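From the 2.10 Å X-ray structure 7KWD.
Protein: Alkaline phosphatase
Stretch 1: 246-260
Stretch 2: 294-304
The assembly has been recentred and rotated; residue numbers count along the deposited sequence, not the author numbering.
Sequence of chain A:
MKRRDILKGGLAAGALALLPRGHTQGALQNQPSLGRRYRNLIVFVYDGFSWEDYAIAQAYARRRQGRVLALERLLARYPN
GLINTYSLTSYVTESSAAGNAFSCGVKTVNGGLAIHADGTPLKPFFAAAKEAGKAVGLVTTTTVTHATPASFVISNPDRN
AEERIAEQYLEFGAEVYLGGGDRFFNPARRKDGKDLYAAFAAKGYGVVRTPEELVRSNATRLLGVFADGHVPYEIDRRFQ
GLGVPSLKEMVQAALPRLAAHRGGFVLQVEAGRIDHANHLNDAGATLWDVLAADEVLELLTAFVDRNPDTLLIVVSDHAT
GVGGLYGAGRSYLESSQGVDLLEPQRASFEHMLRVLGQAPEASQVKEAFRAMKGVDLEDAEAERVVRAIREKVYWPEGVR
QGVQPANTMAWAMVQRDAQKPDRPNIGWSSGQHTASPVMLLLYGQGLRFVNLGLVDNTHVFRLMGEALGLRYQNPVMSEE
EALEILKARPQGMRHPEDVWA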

# COMPACT_ATOMS: atom_id res chain seq x y z
N SER A 246 -21.20 -16.78 9.24
CA SER A 246 -19.87 -16.26 8.98
C SER A 246 -19.36 -16.81 7.65
O SER A 246 -19.82 -17.84 7.15
N LEU A 247 -18.36 -16.14 7.08
CA LEU A 247 -17.74 -16.72 5.89
C LEU A 247 -17.27 -18.15 6.17
O LEU A 247 -17.48 -19.06 5.35
N LYS A 248 -16.66 -18.37 7.34
CA LYS A 248 -16.19 -19.71 7.69
C LYS A 248 -17.32 -20.73 7.62
O LYS A 248 -17.15 -21.83 7.06
N GLU A 249 -18.47 -20.40 8.22
CA GLU A 249 -19.58 -21.35 8.24
C GLU A 249 -20.01 -21.72 6.82
O GLU A 249 -20.41 -22.86 6.56
N MET A 250 -19.97 -20.76 5.91
CA MET A 250 -20.34 -21.04 4.53
C MET A 250 -19.29 -21.93 3.86
O MET A 250 -19.65 -22.92 3.21
N VAL A 251 -18.00 -21.64 4.06
CA VAL A 251 -16.97 -22.53 3.51
C VAL A 251 -17.08 -23.95 4.09
O VAL A 251 -16.94 -24.95 3.37
N GLN A 252 -17.32 -24.07 5.41
CA GLN A 252 -17.42 -25.40 6.01
C GLN A 252 -18.49 -26.25 5.32
O GLN A 252 -18.33 -27.47 5.20
N ALA A 253 -19.56 -25.61 4.84
CA ALA A 253 -20.59 -26.35 4.12
C ALA A 253 -20.18 -26.67 2.70
O ALA A 253 -20.53 -27.73 2.17
N ALA A 254 -19.45 -25.77 2.05
CA ALA A 254 -19.16 -25.96 0.63
C ALA A 254 -18.03 -26.95 0.41
O ALA A 254 -18.07 -27.77 -0.51
N LEU A 255 -16.99 -26.85 1.22
CA LEU A 255 -15.76 -27.56 0.93
C LEU A 255 -15.97 -29.06 0.88
O LEU A 255 -15.59 -29.69 -0.12
N PRO A 256 -16.56 -29.70 1.89
CA PRO A 256 -16.77 -31.15 1.79
C PRO A 256 -17.63 -31.57 0.62
O PRO A 256 -17.40 -32.66 0.08
N ARG A 257 -18.61 -30.76 0.18
CA ARG A 257 -19.42 -31.13 -0.97
C ARG A 257 -18.59 -31.11 -2.25
O ARG A 257 -18.66 -32.03 -3.06
N LEU A 258 -17.82 -30.06 -2.44
CA LEU A 258 -16.99 -29.98 -3.64
C LEU A 258 -15.94 -31.08 -3.63
O LEU A 258 -15.68 -31.71 -4.66
N ALA A 259 -15.37 -31.36 -2.45
CA ALA A 259 -14.30 -32.34 -2.36
C ALA A 259 -14.77 -33.75 -2.67
O ALA A 259 -13.95 -34.59 -3.03
N ALA A 260 -16.07 -34.03 -2.51
CA ALA A 260 -16.58 -35.37 -2.73
C ALA A 260 -16.67 -35.73 -4.20
O ALA A 260 -16.78 -36.91 -4.53
N ASP A 294 -9.37 -14.49 7.93
CA ASP A 294 -8.25 -15.22 8.49
C ASP A 294 -8.70 -16.57 9.03
O ASP A 294 -8.01 -17.58 8.87
N GLU A 295 -9.88 -16.61 9.63
CA GLU A 295 -10.39 -17.90 10.09
C GLU A 295 -10.61 -18.84 8.91
O GLU A 295 -10.41 -20.06 9.02
N VAL A 296 -11.05 -18.28 7.78
CA VAL A 296 -11.26 -19.10 6.58
C VAL A 296 -9.94 -19.63 6.07
O VAL A 296 -9.83 -20.80 5.67
N LEU A 297 -8.91 -18.78 6.06
CA LEU A 297 -7.57 -19.17 5.62
C LEU A 297 -7.11 -20.42 6.34
O LEU A 297 -6.54 -21.33 5.73
N GLU A 298 -7.34 -20.46 7.65
CA GLU A 298 -6.92 -21.58 8.45
C GLU A 298 -7.62 -22.83 7.99
O GLU A 298 -7.00 -23.88 7.85
N LEU A 299 -8.91 -22.70 7.68
CA LEU A 299 -9.66 -23.82 7.13
C LEU A 299 -9.11 -24.27 5.79
O LEU A 299 -8.95 -25.46 5.52
N LEU A 300 -8.85 -23.31 4.89
CA LEU A 300 -8.44 -23.66 3.54
C LEU A 300 -7.05 -24.26 3.54
O LEU A 300 -6.78 -25.20 2.78
N THR A 301 -6.12 -23.73 4.35
CA THR A 301 -4.78 -24.29 4.34
C THR A 301 -4.78 -25.69 4.95
O THR A 301 -4.13 -26.61 4.45
N ALA A 302 -5.57 -25.90 6.00
CA ALA A 302 -5.65 -27.24 6.57
C ALA A 302 -6.21 -28.22 5.55
O ALA A 302 -5.74 -29.35 5.46
N PHE A 303 -7.19 -27.79 4.75
CA PHE A 303 -7.65 -28.64 3.65
C PHE A 303 -6.52 -28.93 2.65
O PHE A 303 -6.34 -30.08 2.21
N VAL A 304 -5.76 -27.92 2.25
CA VAL A 304 -4.69 -28.17 1.28
C VAL A 304 -3.64 -29.11 1.87
O VAL A 304 -3.12 -29.98 1.18

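The helical segments of the two stretches run in nearly the same direction, their axes 22° apart and 9.0 Å at closest approach. No direct hydrogen bond crosses between them, so the 549 Å² they bury rests mainly on apolar packing.

That packing begins where the backbones lie close, with the CA atoms of Lys248 and Val296 5.1 Å apart. Val296 (chi1 t) leaves its helix sideways, yet its CG2 lies 3.7 Å from CG of Leu247 (t, p) and 3.5 Å from the backbone N of Lys248. One turn on, Val251 (t) points toward the partner helix and meets three residues: its CG2 is 3.9 Å from Val296 CG1, while its CG1 is 4.1 Å from Leu299 CD2 and 3.9 Å from Leu300 CD2. Leu300 (m, t) starts sideways, but its end comes nearer, placing CD2 also 4.2 Å from Leu255 CD2. Leu299 points inward with chi1 between wells at -138° and chi2 p; its CD2 touches the aliphatic CG of Gln252 (m, t) at 3.5 Å, and the extended, all-t Lys248 brings its CE 4.1 Å from Leu299 CD1.

Aromatic contacts take over where the backbones are wider apart, the CA atoms of Leu255 and Phe303 being 8.6 Å from each other. Phe303 (t, chi2 -89°) bridges this gap. Leu255 (t, p) covers one ring face: its CD1 sits 4.2 Å from the Phe303 ring centroid, only 6° off the normal, as expected for a CH-pi contact. Ala259 CB instead approaches the ring edge, 3.7 Å from Phe303 CZ.

The polar contacts involve two partly exposed residues, Lys248 and Glu295. Lys248 NZ remains 4.1 Å from OE2 of Glu295 (m, t), beyond a salt bridge. A water links the helices instead, its O donating to Glu295 O at 2.8 Å and accepting a weak bond from Lys248 NZ at 3.1 Å.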

# COMPACT_ATOMS: atom_id res chain seq x y z
CB SER A 246 -18.90 -16.66 10.10
OG SER A 246 -18.79 -18.08 10.15
CB LEU A 247 -16.62 -15.82 5.40
CG LEU A 247 -16.04 -16.21 4.02
CD1 LEU A 247 -17.11 -16.28 2.96
CD2 LEU A 247 -14.96 -15.19 3.65
CB LYS A 248 -15.58 -19.70 9.10
CG LYS A 248 -15.08 -21.09 9.56
CD LYS A 248 -14.54 -20.97 11.00
CE LYS A 248 -13.83 -22.24 11.48
NZ LYS A 248 -13.43 -22.08 12.91
CB GLU A 249 -20.78 -20.77 9.01
CG GLU A 249 -20.62 -20.88 10.54
CD GLU A 249 -21.65 -20.08 11.35
OE1 GLU A 249 -22.12 -18.99 10.92
OE2 GLU A 249 -21.98 -20.56 12.45
CB MET A 250 -20.52 -19.72 3.77
CG MET A 250 -21.82 -19.00 4.14
SD MET A 250 -22.24 -17.60 3.10
CE MET A 250 -21.37 -16.29 3.67
CB VAL A 251 -15.58 -21.93 3.73
CG1 VAL A 251 -14.52 -22.90 3.29
CG2 VAL A 251 -15.42 -20.61 2.93
CB GLN A 252 -17.74 -25.30 7.50
CG GLN A 252 -16.64 -24.69 8.31
CD GLN A 252 -16.98 -24.54 9.79
OE1 GLN A 252 -17.88 -23.77 10.18
NE2 GLN A 252 -16.21 -25.23 10.65
CB ALA A 253 -21.91 -25.56 4.12
CB ALA A 254 -18.82 -24.63 -0.02
CB LEU A 255 -14.71 -27.16 1.96
CG LEU A 255 -13.23 -27.34 1.69
CD1 LEU A 255 -12.79 -26.79 0.37
CD2 LEU A 255 -12.51 -26.64 2.86
CB PRO A 256 -17.43 -31.51 3.13
CG PRO A 256 -17.88 -30.20 3.75
CD PRO A 256 -17.06 -29.10 3.14
CB ARG A 257 -20.61 -30.19 -1.12
CG ARG A 257 -21.58 -30.30 0.04
CD ARG A 257 -22.67 -29.21 -0.03
NE ARG A 257 -23.86 -29.59 0.73
CZ ARG A 257 -24.00 -29.45 2.04
NH1 ARG A 257 -23.04 -28.93 2.79
NH2 ARG A 257 -25.12 -29.83 2.62
CB LEU A 258 -16.37 -28.59 -3.75
CG LEU A 258 -17.39 -27.46 -3.77
CD1 LEU A 258 -16.76 -26.09 -3.61
CD2 LEU A 258 -18.15 -27.55 -5.09
CB ALA A 259 -13.66 -32.30 -0.97
CB ALA A 260 -17.97 -35.49 -2.12
CB ASP A 294 -7.56 -14.38 9.57
CG ASP A 294 -6.07 -14.65 9.66
OD1 ASP A 294 -5.34 -14.33 8.69
OD2 ASP A 294 -5.64 -15.17 10.70
CB GLU A 295 -11.71 -17.74 10.84
CG GLU A 295 -11.55 -17.09 12.20
CD GLU A 295 -12.90 -16.95 12.94
OE1 GLU A 295 -13.21 -15.82 13.39
OE2 GLU A 295 -13.64 -17.97 13.04
CB VAL A 296 -12.00 -18.29 5.50
CG1 VAL A 296 -12.04 -19.06 4.17
CG2 VAL A 296 -13.43 -17.94 5.97
CB LEU A 297 -6.63 -18.03 5.90
CG LEU A 297 -5.43 -17.73 5.03
CD1 LEU A 297 -5.75 -17.80 3.56
CD2 LEU A 297 -4.95 -16.32 5.47
CB GLU A 298 -7.19 -21.29 9.92
CG GLU A 298 -6.19 -20.27 10.44
CD GLU A 298 -6.29 -19.99 11.92
OE1 GLU A 298 -7.42 -20.05 12.46
OE2 GLU A 298 -5.24 -19.68 12.53
CB LEU A 299 -11.12 -23.41 6.99
CG LEU A 299 -12.09 -24.50 7.41
CD1 LEU A 299 -11.91 -24.79 8.90
CD2 LEU A 299 -13.47 -24.00 7.09
CB LEU A 300 -8.50 -22.42 2.65
CG LEU A 300 -9.91 -21.85 2.46
CD1 LEU A 300 -9.88 -20.62 1.55
CD2 LEU A 300 -10.90 -22.92 1.93
CB THR A 301 -3.79 -23.38 5.07
OG1 THR A 301 -4.22 -23.13 6.41
CG2 THR A 301 -3.64 -22.09 4.32
CB ALA A 302 -6.49 -27.22 7.85
CB PHE A 303 -8.84 -28.01 2.93
CG PHE A 303 -9.43 -28.91 1.86
CD1 PHE A 303 -8.95 -28.86 0.56
CD2 PHE A 303 -10.42 -29.82 2.16
CE1 PHE A 303 -9.46 -29.69 -0.41
CE2 PHE A 303 -10.94 -30.65 1.19
CZ PHE A 303 -10.45 -30.59 -0.10
CB VAL A 304 -4.07 -26.85 0.80
CG1 VAL A 304 -2.90 -27.10 -0.13
CG2 VAL A 304 -5.13 -26.01 0.07
O HOH W 1 -10.85 -21.62 11.32